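PDB 5G5Y: fructooligosaccharide ABC transporter substrate-binding protein FusA from Streptococcus pneumoniae, which binds short- and long-chain fructooligosaccharides, preferring tetrasaccharides and larger, and delivers them to the FusBC-MsmK transporter for import. Local coordinates for residues A[451-454]-A[458-461]. Residues are numbered along the deposited sequence; the frame is centred on the assembly and turned at random.
Sequences AEWI and NIDT
With CG anti to the carbonyl carbon (chi1 -67°), W453 swings its indole toward the start of the next helix, where I459 meets it with CG1 anti to the backbone N (chi1 -168°). The two residues face each other across a tight turn between two consecutive helices: helix 429-455 ends, a short connection follows, and helix 459-472 begins, with the CA atoms of W453 and I459 5.5 Å apart. I459 lies over one face of the indole in a CH-pi contact, its CG1 3.7 Å from the centroid of the W453 six-membered ring and 16° off the ring normal. The extended side chain of I459 carries CD1 on over the same face, 3.5 Å from CE3 of W453, and CB of I459 sits 3.7 Å from CG of W453. The indole thus packs against the CG1 arm of I459 and the backbone at the start of the helix, CA of I459 lying 3.6 Å from CD1 of W453. NE1 of W453 is hydrogen-bonded to OE1 of E462, one turn into the second helix, and OE2 of the same carboxylate takes ND2 of N458; Y466 adds an edge-to-face ring contact. Helix 225-239 packs on both residues, V231 against W453 and K228 and K232 against I459. Between the two backbones, one water ties the helix ends together, donating to O of W453 at 2.8 Å and accepting from N of I459 at 3.0 Å.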
ATOM      1  N   ALA A 451      15.770  17.823   2.287  1.00 14.73           N
ATOM      2  CA  ALA A 451      15.677  18.694   1.123  1.00 14.78           C
ATOM      3  C   ALA A 451      16.776  19.774   1.206  1.00 15.57           C
ATOM      4  O   ALA A 451      17.434  20.050   0.201  1.00 15.10           O
ATOM      5  CB  ALA A 451      14.296  19.322   1.045  1.00 14.40           C
ATOM      6  N   GLU A 452      16.973  20.356   2.398  1.00 16.28           N
ATOM      7  CA  GLU A 452      17.982  21.417   2.600  1.00 18.21           C
ATOM      8  C   GLU A 452      19.363  20.911   2.356  1.00 15.90           C
ATOM      9  O   GLU A 452      20.189  21.604   1.759  1.00 15.88           O
ATOM     10  CB  GLU A 452      17.958  21.968   4.034  1.00 21.98           C
ATOM     11  CG  GLU A 452      16.760  22.835   4.336  1.00 26.85           C
ATOM     12  CD  GLU A 452      16.688  23.274   5.808  1.00 32.28           C
ATOM     13  OE1 GLU A 452      17.701  23.125   6.549  1.00 30.36           O
ATOM     14  OE2 GLU A 452      15.587  23.770   6.214  1.00 33.70           O
ATOM     15  N   TRP A 453      19.642  19.699   2.825  1.00 13.53           N
ATOM     16  CA  TRP A 453      20.923  19.105   2.611  1.00 14.09           C
ATOM     17  C   TRP A 453      21.235  18.822   1.176  1.00 15.13           C
ATOM     18  O   TRP A 453      22.418  18.768   0.814  1.00 16.06           O
ATOM     19  CB  TRP A 453      21.095  17.845   3.437  1.00 14.27           C
ATOM     20  CG  TRP A 453      21.147  18.153   4.922  1.00 13.94           C
ATOM     21  CD1 TRP A 453      21.664  19.258   5.536  1.00 14.27           C
ATOM     22  CD2 TRP A 453      20.681  17.302   5.956  1.00 14.57           C
ATOM     23  NE1 TRP A 453      21.535  19.150   6.912  1.00 14.72           N
ATOM     24  CE2 TRP A 453      20.961  17.939   7.192  1.00 14.55           C
ATOM     25  CE3 TRP A 453      20.101  16.036   5.965  1.00 14.28           C
ATOM     26  CZ2 TRP A 453      20.647  17.358   8.406  1.00 15.68           C
ATOM     27  CZ3 TRP A 453      19.787  15.457   7.194  1.00 15.01           C
ATOM     28  CH2 TRP A 453      20.074  16.094   8.381  1.00 14.80           C
ATOM     29  N   ILE A 454      20.206  18.619   0.363  1.00 14.82           N
ATOM     30  CA  ILE A 454      20.397  18.391  -1.066  1.00 15.06           C
ATOM     31  C   ILE A 454      20.515  19.714  -1.846  1.00 16.08           C
ATOM     32  O   ILE A 454      21.406  19.846  -2.709  1.00 17.19           O
ATOM     33  CB  ILE A 454      19.257  17.532  -1.645  1.00 15.19           C
ATOM     34  CG1 ILE A 454      19.371  16.109  -1.069  1.00 16.31           C
ATOM     35  CG2 ILE A 454      19.314  17.512  -3.185  1.00 14.74           C
ATOM     36  CD1 ILE A 454      18.081  15.314  -1.141  1.00 16.35           C
ATOM     37  N   ASN A 458      25.605  21.150   3.420  1.00 16.50           N
ATOM     38  CA  ASN A 458      26.022  21.298   4.844  1.00 15.74           C
ATOM     39  C   ASN A 458      25.641  20.135   5.796  1.00 16.11           C
ATOM     40  O   ASN A 458      25.667  20.304   7.011  1.00 17.16           O
ATOM     41  CB  ASN A 458      25.557  22.640   5.455  1.00 15.85           C
ATOM     42  CG  ASN A 458      26.408  23.088   6.664  1.00 15.84           C
ATOM     43  OD1 ASN A 458      27.611  22.878   6.703  1.00 16.49           O
ATOM     44  ND2 ASN A 458      25.776  23.729   7.646  1.00 17.10           N
ATOM     45  N   ILE A 459      25.309  18.969   5.267  1.00 15.67           N
ATOM     46  CA  ILE A 459      24.935  17.833   6.148  1.00 16.48           C
ATOM     47  C   ILE A 459      26.029  17.448   7.165  1.00 16.99           C
ATOM     48  O   ILE A 459      25.711  17.179   8.329  1.00 15.88           O
ATOM     49  CB  ILE A 459      24.471  16.569   5.369  1.00 15.79           C
ATOM     50  CG1 ILE A 459      23.817  15.565   6.340  1.00 15.33           C
ATOM     51  CG2 ILE A 459      25.596  15.942   4.547  1.00 16.51           C
ATOM     52  CD1 ILE A 459      23.138  14.423   5.587  1.00 15.32           C
ATOM     53  N   ASP A 460      27.294  17.452   6.759  1.00 18.86           N
ATOM     54  CA  ASP A 460      28.360  17.005   7.682  1.00 22.35           C
ATOM     55  C   ASP A 460      28.327  17.783   9.001  1.00 21.27           C
ATOM     56  O   ASP A 460      28.401  17.179  10.061  1.00 21.55           O
ATOM     57  CB  ASP A 460      29.780  17.078   7.081  1.00 25.95           C
ATOM     58  CG  ASP A 460      30.025  16.039   6.001  1.00 28.60           C
ATOM     59  OD1 ASP A 460      29.326  15.000   5.948  1.00 29.59           O
ATOM     60  OD2 ASP A 460      30.935  16.266   5.172  1.00 34.50           O
ATOM     61  N   THR A 461      28.138  19.096   8.939  1.00 18.63           N
ATOM     62  CA  THR A 461      28.179  19.914  10.146  1.00 19.44           C
ATOM     63  C   THR A 461      26.879  19.876  10.942  1.00 19.23           C
ATOM     64  O   THR A 461      26.895  20.002  12.169  1.00 18.53           O
ATOM     65  CB  THR A 461      28.629  21.358   9.807  1.00 20.15           C
ATOM     66  OG1 THR A 461      29.922  21.252   9.210  1.00 22.11           O
ATOM     67  CG2 THR A 461      28.737  22.209  11.041  1.00 20.26           C
TER
HETATM   68  O   HOH W   1      24.653  18.206   2.442  1.00 17.19           O